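Local coordinates for glutathione s-transferase protein (Ralstonia solanacearum, PDB 3TOU), which probably conjugates glutathione to electrophilic substrates as a glutathione transferase, and binds glutathione in a site completed by the second subunit of its dimer, at residues A10-R18 with E96-V107; N46-M56 with F63-Y71. One frame throughout, in Å; residues are numbered along the deposited sequence. Where two conformers were deposited one is given.

Contact 1. Residues A10-R18 with E96-V107. With GSH (glutathione), chain C.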
# COMPACT_ATOMS: atom_id res chain seq x y z
N ALA A 10 9.85 10.14 -11.63
CA ALA A 10 8.76 9.38 -12.24
C ALA A 10 7.80 8.77 -11.22
O ALA A 10 6.60 8.68 -11.49
CB ALA A 10 9.30 8.27 -13.17
N SER A 11 8.33 8.37 -10.06
CA SER A 11 7.57 7.58 -9.08
C SER A 11 6.34 8.34 -8.58
O SER A 11 6.48 9.42 -7.99
CB SER A 11 8.47 7.21 -7.90
OG SER A 11 7.70 6.68 -6.82
N PRO A 12 5.14 7.80 -8.82
CA PRO A 12 3.94 8.51 -8.38
C PRO A 12 3.69 8.37 -6.89
O PRO A 12 3.09 9.27 -6.29
CB PRO A 12 2.83 7.86 -9.22
CG PRO A 12 3.32 6.43 -9.45
CD PRO A 12 4.83 6.56 -9.57
N TYR A 13 4.18 7.28 -6.27
CA TYR A 13 4.09 7.17 -4.80
C TYR A 13 5.00 8.21 -4.14
O TYR A 13 4.63 8.80 -3.12
CB TYR A 13 4.50 5.78 -4.32
CG TYR A 13 3.81 4.64 -5.04
CD1 TYR A 13 2.53 4.23 -4.68
CD2 TYR A 13 4.48 3.96 -6.06
CE1 TYR A 13 1.92 3.15 -5.35
CE2 TYR A 13 3.89 2.90 -6.72
CZ TYR A 13 2.62 2.50 -6.37
OH TYR A 13 2.07 1.42 -7.05
N THR A 14 6.16 8.43 -4.75
CA THR A 14 7.08 9.48 -4.29
C THR A 14 6.44 10.84 -4.49
O THR A 14 6.51 11.69 -3.60
CB THR A 14 8.44 9.41 -5.02
OG1 THR A 14 9.06 8.14 -4.72
CG2 THR A 14 9.39 10.54 -4.56
N ARG A 15 5.81 11.05 -5.64
CA ARG A 15 5.15 12.32 -5.89
C ARG A 15 4.11 12.62 -4.83
O ARG A 15 4.05 13.75 -4.33
CB ARG A 15 4.50 12.38 -7.27
CG ARG A 15 4.09 13.82 -7.58
CD ARG A 15 3.23 13.92 -8.81
NE ARG A 15 3.10 15.33 -9.18
CZ ARG A 15 2.53 15.73 -10.31
NH1 ARG A 15 2.04 14.83 -11.14
NH2 ARG A 15 2.46 17.02 -10.61
N LYS A 16 3.31 11.61 -4.45
CA LYS A 16 2.31 11.83 -3.39
C LYS A 16 2.94 12.42 -2.13
O LYS A 16 2.46 13.40 -1.57
CB LYS A 16 1.57 10.53 -3.07
CG LYS A 16 0.47 10.67 -2.01
CD LYS A 16 -0.26 9.33 -1.80
CE LYS A 16 0.68 8.24 -1.31
NZ LYS A 16 0.00 6.98 -0.84
N VAL A 17 4.07 11.83 -1.72
CA VAL A 17 4.78 12.31 -0.55
C VAL A 17 5.32 13.73 -0.76
O VAL A 17 5.20 14.58 0.13
CB VAL A 17 5.94 11.33 -0.19
CG1 VAL A 17 6.85 11.95 0.87
CG2 VAL A 17 5.37 9.98 0.26
N ARG A 18 5.87 14.00 -1.94
CA ARG A 18 6.46 15.31 -2.23
C ARG A 18 5.39 16.39 -2.22
O ARG A 18 5.63 17.50 -1.74
CB ARG A 18 7.19 15.31 -3.58
CG ARG A 18 8.46 14.45 -3.54
CD ARG A 18 9.07 14.29 -4.92
NE ARG A 18 9.55 15.55 -5.47
CZ ARG A 18 9.53 15.85 -6.77
NH1 ARG A 18 9.05 14.99 -7.65
NH2 ARG A 18 10.00 17.01 -7.19
N GLU A 96 -7.38 7.21 -0.57
CA GLU A 96 -5.94 7.04 -0.82
C GLU A 96 -5.66 5.62 -1.30
O GLU A 96 -4.85 5.42 -2.21
CB GLU A 96 -5.12 7.36 0.43
CG GLU A 96 -3.60 7.19 0.20
CD GLU A 96 -2.76 7.35 1.46
OE1 GLU A 96 -3.29 7.16 2.57
OE2 GLU A 96 -1.55 7.64 1.33
N ALA A 97 -6.36 4.63 -0.74
CA ALA A 97 -6.16 3.23 -1.19
C ALA A 97 -6.65 3.03 -2.62
O ALA A 97 -6.05 2.27 -3.39
CB ALA A 97 -6.84 2.23 -0.24
N LEU A 98 -7.73 3.72 -2.98
CA LEU A 98 -8.26 3.61 -4.34
C LEU A 98 -7.25 4.19 -5.34
O LEU A 98 -6.95 3.57 -6.37
CB LEU A 98 -9.60 4.35 -4.45
CG LEU A 98 -10.27 4.39 -5.83
CD1 LEU A 98 -10.51 2.98 -6.39
CD2 LEU A 98 -11.59 5.17 -5.71
N ALA A 99 -6.73 5.38 -5.04
CA ALA A 99 -5.72 6.00 -5.88
C ALA A 99 -4.43 5.19 -5.93
O ALA A 99 -3.85 5.01 -7.01
CB ALA A 99 -5.43 7.40 -5.41
N ASP A 100 -3.98 4.70 -4.78
CA ASP A 100 -2.76 3.89 -4.71
C ASP A 100 -2.94 2.60 -5.51
O ASP A 100 -1.99 2.13 -6.15
CB ASP A 100 -2.41 3.55 -3.27
CG ASP A 100 -1.69 4.68 -2.52
OD1 ASP A 100 -1.45 5.79 -3.07
OD2 ASP A 100 -1.35 4.43 -1.35
N GLY A 101 -4.15 2.03 -5.49
CA GLY A 101 -4.45 0.82 -6.26
C GLY A 101 -4.44 1.07 -7.75
O GLY A 101 -4.01 0.22 -8.53
N LEU A 102 -4.93 2.23 -8.17
CA LEU A 102 -4.84 2.60 -9.60
C LEU A 102 -3.34 2.66 -9.94
O LEU A 102 -2.91 2.11 -10.96
CB LEU A 102 -5.54 3.93 -9.88
CG LEU A 102 -5.71 4.36 -11.35
CD1 LEU A 102 -6.79 5.43 -11.44
CD2 LEU A 102 -4.42 4.89 -12.00
N LEU A 103 -2.55 3.32 -9.08
CA LEU A 103 -1.10 3.36 -9.27
C LEU A 103 -0.47 1.98 -9.30
O LEU A 103 0.38 1.74 -10.16
CB LEU A 103 -0.41 4.22 -8.20
CG LEU A 103 -0.70 5.70 -8.21
CD1 LEU A 103 0.11 6.35 -7.09
CD2 LEU A 103 -0.34 6.28 -9.60
N ASP A 104 -0.89 1.09 -8.40
CA ASP A 104 -0.35 -0.30 -8.38
C ASP A 104 -0.55 -0.96 -9.75
O ASP A 104 0.36 -1.60 -10.27
CB ASP A 104 -1.03 -1.16 -7.29
CG ASP A 104 -0.66 -0.74 -5.86
OD1 ASP A 104 0.37 -0.05 -5.63
OD2 ASP A 104 -1.41 -1.14 -4.94
N ALA A 105 -1.74 -0.80 -10.32
CA ALA A 105 -2.03 -1.37 -11.64
C ALA A 105 -1.22 -0.71 -12.75
O ALA A 105 -0.64 -1.42 -13.57
CB ALA A 105 -3.51 -1.31 -11.94
N ALA A 106 -1.16 0.62 -12.76
CA ALA A 106 -0.40 1.32 -13.81
C ALA A 106 1.10 1.02 -13.72
O ALA A 106 1.78 0.82 -14.74
CB ALA A 106 -0.65 2.82 -13.75
N VAL A 107 1.62 0.98 -12.49
CA VAL A 107 3.03 0.63 -12.26
C VAL A 107 3.31 -0.82 -12.64
O VAL A 107 4.37 -1.11 -13.21
CB VAL A 107 3.48 0.94 -10.79
CG1 VAL A 107 4.82 0.27 -10.45
CG2 VAL A 107 3.57 2.45 -10.57
N1 GSH C . 3.59 0.46 -1.37
CA1 GSH C . 4.61 1.39 -1.88
C1 GSH C . 4.28 2.82 -1.56
O11 GSH C . 5.21 3.64 -1.34
O12 GSH C . 3.09 3.21 -1.47
CB1 GSH C . 4.84 1.21 -3.39
CG1 GSH C . 6.20 1.80 -3.79
CD1 GSH C . 6.69 1.33 -5.14
OE1 GSH C . 6.21 0.12 -5.69
N2 GSH C . 7.59 2.09 -5.76
CA2 GSH C . 8.27 1.64 -6.97
C2 GSH C . 9.45 0.81 -6.59
O2 GSH C . 10.34 1.45 -5.75
CB2 GSH C . 8.85 2.83 -7.75
SG2 GSH C . 7.51 3.85 -8.41
N3 GSH C . 9.61 -0.44 -7.05
CA3 GSH C . 10.90 -1.11 -6.97
C3 GSH C . 10.80 -2.58 -6.65
O31 GSH C . 11.81 -3.31 -6.65
O32 GSH C . 9.70 -3.09 -6.40

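Contact 2. Residues N46-M56 with F63-Y71. With GSH (glutathione), chain C.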
# COMPACT_ATOMS: atom_id res chain seq x y z
N ASN A 46 15.54 1.17 2.84
CA ASN A 46 14.25 0.49 2.86
C ASN A 46 14.49 -1.00 2.60
O ASN A 46 14.92 -1.36 1.51
CB ASN A 46 13.34 1.05 1.78
CG ASN A 46 11.92 0.45 1.83
OD1 ASN A 46 11.60 -0.43 2.64
ND2 ASN A 46 11.05 0.94 0.94
N PRO A 47 14.16 -1.85 3.58
CA PRO A 47 14.29 -3.32 3.43
C PRO A 47 13.47 -3.87 2.26
O PRO A 47 13.82 -4.90 1.70
CB PRO A 47 13.75 -3.88 4.74
CG PRO A 47 13.24 -2.72 5.51
CD PRO A 47 13.75 -1.46 4.94
N LEU A 48 12.39 -3.18 1.90
CA LEU A 48 11.60 -3.60 0.73
C LEU A 48 12.19 -3.18 -0.62
O LEU A 48 11.69 -3.60 -1.67
CB LEU A 48 10.17 -3.07 0.84
CG LEU A 48 9.50 -3.39 2.18
CD1 LEU A 48 8.16 -2.65 2.28
CD2 LEU A 48 9.33 -4.91 2.34
N GLY A 49 13.21 -2.33 -0.59
CA GLY A 49 13.88 -1.90 -1.83
C GLY A 49 13.05 -1.01 -2.74
O GLY A 49 13.23 -1.01 -3.96
N LYS A 50 12.15 -0.24 -2.14
CA LYS A 50 11.22 0.60 -2.87
C LYS A 50 11.35 2.07 -2.50
O LYS A 50 11.81 2.39 -1.42
CB LYS A 50 9.77 0.15 -2.63
CG LYS A 50 9.40 -1.10 -3.42
CD LYS A 50 8.10 -1.71 -2.91
CE LYS A 50 7.75 -2.94 -3.75
NZ LYS A 50 7.42 -2.54 -5.14
N VAL A 51 10.93 2.94 -3.41
CA VAL A 51 10.81 4.37 -3.11
C VAL A 51 9.32 4.75 -3.11
O VAL A 51 8.54 4.15 -3.87
CB VAL A 51 11.60 5.25 -4.10
CG1 VAL A 51 13.11 5.14 -3.80
CG2 VAL A 51 11.29 4.87 -5.56
N PRO A 52 8.91 5.74 -2.30
CA PRO A 52 9.73 6.62 -1.45
C PRO A 52 10.17 5.98 -0.13
O PRO A 52 9.51 5.09 0.40
CB PRO A 52 8.81 7.80 -1.17
CG PRO A 52 7.42 7.19 -1.23
CD PRO A 52 7.50 6.17 -2.32
N CYS A 53 11.29 6.48 0.37
CA CYS A 53 11.78 6.15 1.69
C CYS A 53 12.28 7.45 2.32
O CYS A 53 13.07 8.19 1.72
CB CYS A 53 12.91 5.11 1.59
SG CYS A 53 13.53 4.61 3.22
N LEU A 54 11.75 7.78 3.49
CA LEU A 54 12.12 9.02 4.19
C LEU A 54 13.15 8.67 5.26
O LEU A 54 12.92 7.79 6.07
CB LEU A 54 10.89 9.66 4.83
CG LEU A 54 11.02 11.03 5.52
CD1 LEU A 54 11.36 12.13 4.52
CD2 LEU A 54 9.74 11.39 6.25
N VAL A 55 14.29 9.37 5.24
CA VAL A 55 15.36 9.10 6.20
C VAL A 55 15.54 10.32 7.10
O VAL A 55 15.67 11.46 6.63
CB VAL A 55 16.69 8.73 5.50
CG1 VAL A 55 17.72 8.23 6.51
CG2 VAL A 55 16.46 7.67 4.42
N MET A 56 15.52 10.06 8.40
CA MET A 56 15.54 11.12 9.41
C MET A 56 16.98 11.50 9.73
O MET A 56 17.91 10.82 9.30
CB MET A 56 14.84 10.66 10.69
CG MET A 56 13.48 10.01 10.51
SD MET A 56 12.32 11.11 9.71
CE MET A 56 11.00 9.93 9.43
N PHE A 63 8.71 4.18 5.69
CA PHE A 63 8.13 3.70 4.43
C PHE A 63 6.79 3.05 4.86
O PHE A 63 6.62 2.79 6.05
CB PHE A 63 9.08 2.68 3.76
CG PHE A 63 9.50 1.56 4.68
CD1 PHE A 63 8.74 0.39 4.78
CD2 PHE A 63 10.65 1.68 5.47
CE1 PHE A 63 9.09 -0.63 5.65
CE2 PHE A 63 11.02 0.66 6.35
CZ PHE A 63 10.24 -0.51 6.43
N ASP A 64 5.83 2.80 3.96
CA ASP A 64 5.83 3.21 2.55
C ASP A 64 5.21 4.60 2.39
O ASP A 64 5.17 5.36 3.35
CB ASP A 64 5.10 2.15 1.72
CG ASP A 64 3.63 2.00 2.10
OD1 ASP A 64 3.10 2.71 3.00
OD2 ASP A 64 2.97 1.16 1.44
N SER A 65 4.75 4.94 1.18
CA SER A 65 4.23 6.29 0.93
C SER A 65 3.07 6.68 1.83
O SER A 65 2.96 7.84 2.22
CB SER A 65 3.82 6.46 -0.54
OG SER A 65 2.67 5.70 -0.84
N ARG A 66 2.22 5.72 2.19
CA ARG A 66 1.07 6.03 3.06
C ARG A 66 1.53 6.38 4.47
O ARG A 66 1.00 7.32 5.09
CB ARG A 66 0.12 4.84 3.16
CG ARG A 66 -0.51 4.45 1.87
CD ARG A 66 -1.70 3.58 2.18
NE ARG A 66 -2.12 2.86 0.99
CZ ARG A 66 -3.03 1.90 0.98
NH1 ARG A 66 -3.67 1.55 2.10
NH2 ARG A 66 -3.31 1.29 -0.18
N VAL A 67 2.53 5.64 4.95
CA VAL A 67 3.06 5.88 6.29
C VAL A 67 3.77 7.24 6.35
O VAL A 67 3.61 8.00 7.32
CB VAL A 67 4.05 4.75 6.69
CG1 VAL A 67 4.67 5.01 8.08
CG2 VAL A 67 3.33 3.38 6.69
N ILE A 68 4.55 7.54 5.31
CA ILE A 68 5.29 8.81 5.22
C ILE A 68 4.30 9.99 5.17
O ILE A 68 4.46 10.97 5.91
CB ILE A 68 6.26 8.84 4.02
CG1 ILE A 68 7.35 7.76 4.16
CG2 ILE A 68 6.94 10.23 3.88
CD1 ILE A 68 8.01 7.38 2.83
N ALA A 69 3.29 9.89 4.31
CA ALA A 69 2.28 10.95 4.17
C ALA A 69 1.56 11.20 5.49
O ALA A 69 1.32 12.36 5.87
CB ALA A 69 1.26 10.61 3.07
N GLU A 70 1.21 10.11 6.18
CA GLU A 70 0.54 10.21 7.48
C GLU A 70 1.41 10.90 8.52
O GLU A 70 0.96 11.81 9.22
CB GLU A 70 0.11 8.82 7.96
CG GLU A 70 -0.65 8.84 9.30
CD GLU A 70 -1.08 7.46 9.77
OE1 GLU A 70 -0.48 6.47 9.30
OE2 GLU A 70 -2.00 7.38 10.60
N TYR A 71 2.66 10.46 8.61
CA TYR A 71 3.64 11.07 9.51
C TYR A 71 3.80 12.56 9.19
O TYR A 71 3.78 13.40 10.10
CB TYR A 71 4.98 10.35 9.38
CG TYR A 71 6.08 10.97 10.21
CD1 TYR A 71 5.97 11.05 11.60
CD2 TYR A 71 7.21 11.50 9.60
CE1 TYR A 71 6.97 11.62 12.37
CE2 TYR A 71 8.22 12.07 10.36
CZ TYR A 71 8.09 12.13 11.74
OH TYR A 71 9.09 12.70 12.49
N1 GSH C . 3.59 0.46 -1.37
CA1 GSH C . 4.61 1.39 -1.88
C1 GSH C . 4.28 2.82 -1.56
O11 GSH C . 5.21 3.64 -1.34
O12 GSH C . 3.09 3.21 -1.47
CB1 GSH C . 4.84 1.21 -3.39
CG1 GSH C . 6.20 1.80 -3.79
CD1 GSH C . 6.69 1.33 -5.14
OE1 GSH C . 6.21 0.12 -5.69
N2 GSH C . 7.59 2.09 -5.76
CA2 GSH C . 8.27 1.64 -6.97
C2 GSH C . 9.45 0.81 -6.59
O2 GSH C . 10.34 1.45 -5.75
CB2 GSH C . 8.85 2.83 -7.75
SG2 GSH C . 7.51 3.85 -8.41
N3 GSH C . 9.61 -0.44 -7.05
CA3 GSH C . 10.90 -1.11 -6.97
C3 GSH C . 10.80 -2.58 -6.65
O31 GSH C . 11.81 -3.31 -6.65
O32 GSH C . 9.70 -3.09 -6.40

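Contact 1. Residues A10-R18 with E96-V107
The ring of Tyr13 is pushed as a knob into a hole on helix 96-107 formed by Asp100, Leu103, Asp104 and Val107. Bound glutathione lies over one face, its CB1 standing 3.7 Å above the plane near the ring centre, while the sulfur SG2 is level with the ring at an edge. Close to the ring plane, at the hydroxyl end, Tyr13 OH donates to the anti lone pair of Asp104 OD1 at 2.7 Å, ring and carboxylate planes 37° apart. Leu103 CB and Val107 CG2 approach obliquely. Tyr13 CG stands anti to its carbonyl carbon (chi1 -50°), which lets the ring reach across to helix 96-107. Beside it Pro12 packs on both methyls of Leu103, the closer pair being Pro12 CB and Leu103 CD2 at 3.6 Å.

One turn on, Lys16 runs out straight, then bends at chi3 (61°). Its NZ meets Glu96 OE2 at 2.7 Å, on the anti side and somewhat out of the carboxylate plane, and Asp100 OD1 at 2.9 Å through the syn lone pair; a weak bond to Asp100 OD2 adds to this. Ser65 OG also bonds to Lys16 NZ.

Helix 12-23 of the N-terminal domain thus packs on helix 86-114, the interdomain interface of the glutathione transferase fold, with glutathione at its border. Tyr13 OH, committed to Asp104, is 6.1 Å from glutathione SG2; the hydroxyl beside the sulfur is that of the N-cap residue, Ser11 OG, at 3.3 Å. Lys16, between two carboxylates, and Arg66 NE, paired with Asp100 OD2, probably balance the buried acids Glu96 and Asp100.

Contact 2. Residues N46-M56 with F63-Y71
Phe63 fills a hollow made by the turn Asn46-Gly49, with Asn46 OD1 over its ring centre, 3.5 Å above the plane, and the amide tilted only 23° from the ring. Pro47 CD and CG touch Phe63 CE2 and CZ, and Leu48 CD1 comes obliquely to Phe63 CD1 and CE1. The amide is fixed from two ends: Leu48 N donates to Asn46 OD1 at 3.0 Å, an Asx turn, and Asn46 ND2 donates to Lys50 O at 2.9 Å. Phe63 CG sits between its backbone N and carbonyl carbon (chi1 52°), turning the ring toward this turn.

Farther along, Pro52 sets CG against Ser65 CB at 3.7 Å. The cis peptide before it, characteristic of the thioredoxin-like fold at this strand, leaves Val51 N and O to pair with glutathione O2 and N2; glutathione O11 accepts from Ser65 N, bridging the segments. The tip of Ile68, CD1, settles into the dip at Pro52 O and Leu54 N, while Ile68 CG2 meets Leu54 CD2 at 3.8 Å. That leucine methyl lies at the edge of the Tyr71 ring. Met56 CE touches Tyr71 CE2 at 3.6 Å, an apolar contact; Met56 SD, 5.4 Å from the Tyr71 ring centroid, adds an oblique Met-aromatic one.

Strand 53-55 is antiparallel to its neighbours 4-7 and 61-62; its axis and that of helix segment 65-71 approach to 8.9 Å at 46°, with Ile68 also touching Val17 of helix 12-23 and Tyr71 touching Leu62.

In the fold
From the N terminus, strand 4-7 leads into helix 12-23, whose first turns, with the residues just before it, make the first half of contact 1; the chain then passes through strand 29-32 to residues 46-56. Contact 2 closes a short loop around strand 61-62 by bringing 63-71 back onto 46-56, within the thioredoxin-like N-terminal domain. Contact 1 closes only when helix 86-114 of the helical C-terminal domain meets helix 12-23, so its long loop encloses contact 2 without crossing it. Their centres are about 13 Å apart, and the Arg66 NE to Asp100 OD2 salt bridge, 2.9 Å, joins them directly. Both touch glutathione, which Arg128 and Lys132 of the second subunit also bind.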